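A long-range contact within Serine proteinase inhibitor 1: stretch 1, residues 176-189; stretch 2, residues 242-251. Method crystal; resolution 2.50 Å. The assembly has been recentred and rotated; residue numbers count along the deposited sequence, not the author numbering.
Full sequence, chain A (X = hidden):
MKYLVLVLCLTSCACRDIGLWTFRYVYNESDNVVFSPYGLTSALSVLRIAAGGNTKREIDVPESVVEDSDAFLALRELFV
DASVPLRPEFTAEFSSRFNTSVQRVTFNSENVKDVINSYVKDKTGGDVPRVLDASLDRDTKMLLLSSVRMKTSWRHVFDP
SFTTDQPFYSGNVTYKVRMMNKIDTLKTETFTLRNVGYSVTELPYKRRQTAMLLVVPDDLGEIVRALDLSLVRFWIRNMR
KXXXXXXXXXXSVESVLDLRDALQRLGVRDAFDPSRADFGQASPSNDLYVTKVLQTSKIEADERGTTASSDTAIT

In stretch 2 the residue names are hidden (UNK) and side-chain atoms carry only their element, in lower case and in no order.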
# COMPACT_ATOMS: atom_id res chain seq x y z
N LYS A 176 -13.15 7.54 -21.54
CA LYS A 176 -13.91 6.36 -21.89
C LYS A 176 -13.26 5.22 -21.15
O LYS A 176 -12.09 4.90 -21.38
CB LYS A 176 -13.90 6.08 -23.39
CG LYS A 176 -14.56 4.78 -23.74
CD LYS A 176 -14.50 4.47 -25.21
CE LYS A 176 -13.14 3.90 -25.55
NZ LYS A 176 -13.08 3.43 -26.96
N VAL A 177 -14.00 4.63 -20.21
CA VAL A 177 -13.42 3.57 -19.42
C VAL A 177 -14.25 2.33 -19.67
O VAL A 177 -15.39 2.37 -20.12
CB VAL A 177 -13.36 3.88 -17.91
CG1 VAL A 177 -12.62 5.20 -17.67
CG2 VAL A 177 -14.72 3.89 -17.35
N ARG A 178 -13.63 1.21 -19.35
CA ARG A 178 -14.20 -0.11 -19.43
C ARG A 178 -14.97 -0.32 -18.13
O ARG A 178 -14.38 -0.63 -17.09
CB ARG A 178 -13.03 -1.07 -19.57
CG ARG A 178 -13.25 -2.34 -20.24
CD ARG A 178 -13.47 -2.19 -21.69
NE ARG A 178 -14.27 -3.34 -22.03
CZ ARG A 178 -15.45 -3.26 -22.62
NH1 ARG A 178 -15.93 -2.07 -22.98
NH2 ARG A 178 -16.12 -4.38 -22.85
N MET A 179 -16.28 -0.11 -18.18
CA MET A 179 -17.08 -0.19 -16.97
C MET A 179 -17.84 -1.48 -16.73
O MET A 179 -18.62 -1.94 -17.56
CB MET A 179 -18.05 0.99 -16.90
CG MET A 179 -18.94 0.99 -15.66
SD MET A 179 -20.06 2.40 -15.61
CE MET A 179 -18.90 3.76 -15.61
N MET A 180 -17.60 -2.05 -15.55
CA MET A 180 -18.27 -3.25 -15.10
C MET A 180 -19.62 -2.91 -14.49
O MET A 180 -19.87 -1.78 -14.06
CB MET A 180 -17.38 -3.99 -14.09
CG MET A 180 -15.97 -4.22 -14.57
SD MET A 180 -15.02 -5.20 -13.39
CE MET A 180 -14.88 -4.11 -11.95
N ASN A 181 -20.52 -3.90 -14.47
CA ASN A 181 -21.89 -3.65 -14.04
C ASN A 181 -22.49 -4.94 -13.50
O ASN A 181 -22.45 -5.97 -14.18
CB ASN A 181 -22.73 -3.12 -15.20
CG ASN A 181 -24.17 -2.80 -14.81
OD1 ASN A 181 -24.59 -2.96 -13.66
ND2 ASN A 181 -24.95 -2.35 -15.79
N LYS A 182 -23.02 -4.89 -12.28
CA LYS A 182 -23.68 -6.06 -11.71
C LYS A 182 -24.72 -5.66 -10.67
O LYS A 182 -24.73 -4.53 -10.15
CB LYS A 182 -22.67 -7.02 -11.06
CG LYS A 182 -22.30 -6.64 -9.60
CD LYS A 182 -21.32 -7.64 -9.02
CE LYS A 182 -20.55 -7.07 -7.86
NZ LYS A 182 -20.11 -8.18 -6.96
N ILE A 183 -25.60 -6.61 -10.36
CA ILE A 183 -26.52 -6.50 -9.23
C ILE A 183 -26.05 -7.46 -8.15
O ILE A 183 -25.66 -8.60 -8.44
CB ILE A 183 -27.98 -6.78 -9.63
CG1 ILE A 183 -28.53 -5.61 -10.45
CG2 ILE A 183 -28.82 -7.05 -8.40
CD1 ILE A 183 -29.82 -5.93 -11.18
N ASP A 184 -26.03 -6.97 -6.92
CA ASP A 184 -25.50 -7.74 -5.81
C ASP A 184 -26.02 -7.09 -4.54
O ASP A 184 -26.34 -5.90 -4.53
CB ASP A 184 -23.95 -7.77 -5.87
CG ASP A 184 -23.33 -8.82 -4.97
OD1 ASP A 184 -24.04 -9.40 -4.14
OD2 ASP A 184 -22.10 -9.05 -5.11
N THR A 185 -26.12 -7.89 -3.47
CA THR A 185 -26.45 -7.42 -2.13
C THR A 185 -25.19 -7.32 -1.28
O THR A 185 -24.49 -8.33 -1.06
CB THR A 185 -27.54 -8.25 -1.45
OG1 THR A 185 -28.56 -8.62 -2.38
CG2 THR A 185 -28.08 -7.58 -0.18
N LEU A 186 -24.94 -6.10 -0.79
CA LEU A 186 -23.69 -5.63 -0.22
C LEU A 186 -24.00 -4.60 0.85
O LEU A 186 -25.01 -3.90 0.78
CB LEU A 186 -22.86 -4.94 -1.30
CG LEU A 186 -22.66 -5.59 -2.65
CD1 LEU A 186 -22.11 -4.53 -3.62
CD2 LEU A 186 -21.76 -6.84 -2.57
N LYS A 187 -23.07 -4.43 1.79
CA LYS A 187 -23.21 -3.36 2.77
C LYS A 187 -22.90 -2.01 2.11
O LYS A 187 -21.97 -1.90 1.32
CB LYS A 187 -22.29 -3.62 3.98
CG LYS A 187 -22.62 -4.94 4.72
CD LYS A 187 -21.78 -5.18 5.98
CE LYS A 187 -21.67 -6.68 6.28
NZ LYS A 187 -20.68 -6.97 7.36
N THR A 188 -23.71 -0.99 2.43
CA THR A 188 -23.59 0.33 1.82
C THR A 188 -24.17 1.35 2.78
O THR A 188 -24.88 1.00 3.72
CB THR A 188 -24.38 0.43 0.50
OG1 THR A 188 -24.36 -0.81 -0.20
CG2 THR A 188 -23.80 1.53 -0.40
N GLU A 189 -23.89 2.63 2.51
CA GLU A 189 -24.52 3.73 3.22
C GLU A 189 -23.97 5.02 2.64
O GLU A 189 -22.94 5.02 1.97
CB GLU A 189 -24.30 3.67 4.76
CG GLU A 189 -24.89 4.85 5.54
CD GLU A 189 -26.42 4.87 5.53
OE1 GLU A 189 -27.04 3.86 5.12
OE2 GLU A 189 -27.02 5.91 5.89
N UNK A 242 -28.18 -4.21 1.73
CA UNK A 242 -29.06 -3.59 0.73
C UNK A 242 -28.78 -4.25 -0.62
O UNK A 242 -27.67 -4.73 -0.86
c UNK A 242 -28.80 -2.07 0.68
o UNK A 242 -30.15 -0.23 0.07
c UNK A 242 -29.70 -1.33 -0.29
o UNK A 242 -29.94 -1.80 -1.42
N UNK A 243 -29.78 -4.27 -1.50
CA UNK A 243 -29.61 -4.76 -2.87
C UNK A 243 -29.03 -3.63 -3.72
O UNK A 243 -29.62 -2.55 -3.83
c UNK A 243 -30.95 -5.24 -3.44
c UNK A 243 -30.84 -5.54 -4.93
c UNK A 243 -31.42 -6.46 -2.69
N UNK A 244 -27.91 -3.88 -4.37
CA UNK A 244 -27.26 -2.80 -5.08
C UNK A 244 -26.99 -3.14 -6.53
O UNK A 244 -26.85 -4.31 -6.92
c UNK A 244 -25.89 -2.41 -4.47
s UNK A 244 -25.89 -1.86 -2.79
N UNK A 245 -26.92 -2.07 -7.32
CA UNK A 245 -26.30 -2.05 -8.63
C UNK A 245 -24.95 -1.36 -8.47
O UNK A 245 -24.88 -0.20 -8.04
c UNK A 245 -26.71 -1.63 -11.10
c UNK A 245 -27.17 -1.33 -9.67
n UNK A 245 -26.96 -1.00 -13.44
o UNK A 245 -28.14 0.13 -11.89
c UNK A 245 -27.34 -0.76 -12.18
N UNK A 246 -23.88 -2.08 -8.81
CA UNK A 246 -22.52 -1.57 -8.77
C UNK A 246 -22.05 -1.38 -10.20
O UNK A 246 -22.04 -2.34 -10.99
c UNK A 246 -22.14 -2.73 -6.61
c UNK A 246 -21.59 -2.52 -8.00
c UNK A 246 -20.18 -2.01 -7.96
N UNK A 247 -21.71 -0.15 -10.56
CA UNK A 247 -21.18 0.19 -11.87
C UNK A 247 -19.80 0.80 -11.62
O UNK A 247 -19.68 1.94 -11.17
c UNK A 247 -22.10 1.16 -12.62
c UNK A 247 -23.51 0.59 -12.74
c UNK A 247 -21.51 1.54 -13.97
N UNK A 248 -18.74 0.03 -11.87
CA UNK A 248 -17.42 0.55 -11.57
C UNK A 248 -16.45 0.12 -12.64
O UNK A 248 -16.64 -0.94 -13.27
c UNK A 248 -16.95 0.08 -10.18
s UNK A 248 -15.84 -1.81 -8.53
c UNK A 248 -16.49 -1.34 -10.14
c UNK A 248 -14.47 -0.69 -8.33
N UNK A 249 -15.40 0.90 -12.90
CA UNK A 249 -14.46 0.58 -13.97
C UNK A 249 -13.52 -0.55 -13.60
O UNK A 249 -13.13 -0.70 -12.44
c UNK A 249 -14.97 2.09 -12.14
c UNK A 249 -14.20 2.87 -13.15
c UNK A 249 -13.63 1.87 -14.14
N UNK A 250 -13.15 -1.33 -14.60
CA UNK A 250 -11.89 -2.04 -14.53
C UNK A 250 -10.77 -1.01 -14.39
O UNK A 250 -10.84 0.10 -14.94
c UNK A 250 -11.65 -2.87 -15.79
c UNK A 250 -12.42 -4.62 -17.34
c UNK A 250 -11.12 -5.35 -17.37
n UNK A 250 -11.05 -6.23 -18.55
c UNK A 250 -12.61 -3.97 -15.98
N UNK A 251 -9.73 -1.37 -13.64
CA UNK A 251 -8.57 -0.49 -13.58
C UNK A 251 -7.30 -1.26 -13.28
O UNK A 251 -7.30 -2.31 -12.61
c UNK A 251 -8.77 0.65 -12.57
c UNK A 251 -8.97 0.20 -11.15
c UNK A 251 -8.07 -0.42 -8.98
c UNK A 251 -10.25 0.05 -10.64
c UNK A 251 -7.88 -0.03 -10.32
c UNK A 251 -10.45 -0.34 -9.32
c UNK A 251 -9.34 -0.58 -8.49

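Position 242 carries two side-chain carbons, the second bearing two oxygens, a carboxylate on a short stem. Its CB comes no nearer to stretch 1 than 4.2 Å, from Leu 186 O. This is Asp 242, whose backbone O accepts a hydrogen bond from Leu 186 N at 3.1 Å (N-H...O 159°).

Position 243 has one carbon carrying two more, one of them 3.6 Å from Thr 185 OG1. Three carbons forked at the first identify Val 243; its CG1 lies 4.3 Å from Ile 183 CG2, on the sheet face shared with Thr 185.

At position 244 a single carbon is followed by sulfur, 3.2 Å from Thr 188 OG1. This is Cys 244, on the opposite face. Its N donates to Asp 184 O at 2.6 Å, and its O accepts from Asp 184 N at 2.8 Å.

Position 245 shows three carbons, the third bearing one oxygen and one nitrogen, so it is an amide; the nitrogen donates to Asn 181 OD1 at 3.1 Å with an angle of 164°. This is Gln 245, and the nitrogen is NE2.

Position 246 again has one carbon carrying two, with one branch 3.5 Å from Leu 186 CD1. The fork gives Val 246, paired with Lys 182 by two backbone bonds: Val 246 N to Lys 182 O at 2.9 Å and Lys 182 N to Val 246 O at 3.0 Å.

Position 247 repeats the three-carbon fork, beside Asn 181 and Met 179: Val 247. The modelled 2.4 Å between its CG1 and Met 179 SD is a clash and supports no energetic inference.

Position 248 is an unbranched run of two carbons, sulfur and carbon, a thioether; the second carbon lies 3.7 Å from Met 180 CE. This is Met 248.

At position 249 three carbons close a ring onto the backbone N, which only proline does, and CB lies 3.9 Å from Val 177 CG2. Pro 249 has no amide hydrogen, and it occupies a non-hydrogen-bonded pair with Met 179.

Position 250 has four carbons in a row ending in nitrogen; the second carbon lies 3.7 Å from Met 180 CG. This is Lys 250, whose backbone N donates to Arg 178 O at 2.9 Å.

Position 251, one carbon then a six-carbon ring without a hydroxyl, is Phe 251; it makes no contact with stretch 1.

The contact is an antiparallel strand pair (158° between directions) burying 1005 Å². Double backbone bonds at alternate pairs fix the register, while side chains pack on both faces and a side-chain hydrogen bond joins Gln 245 to Asn 181.

Stretch 2 (242-251) DVCQVVMPKF
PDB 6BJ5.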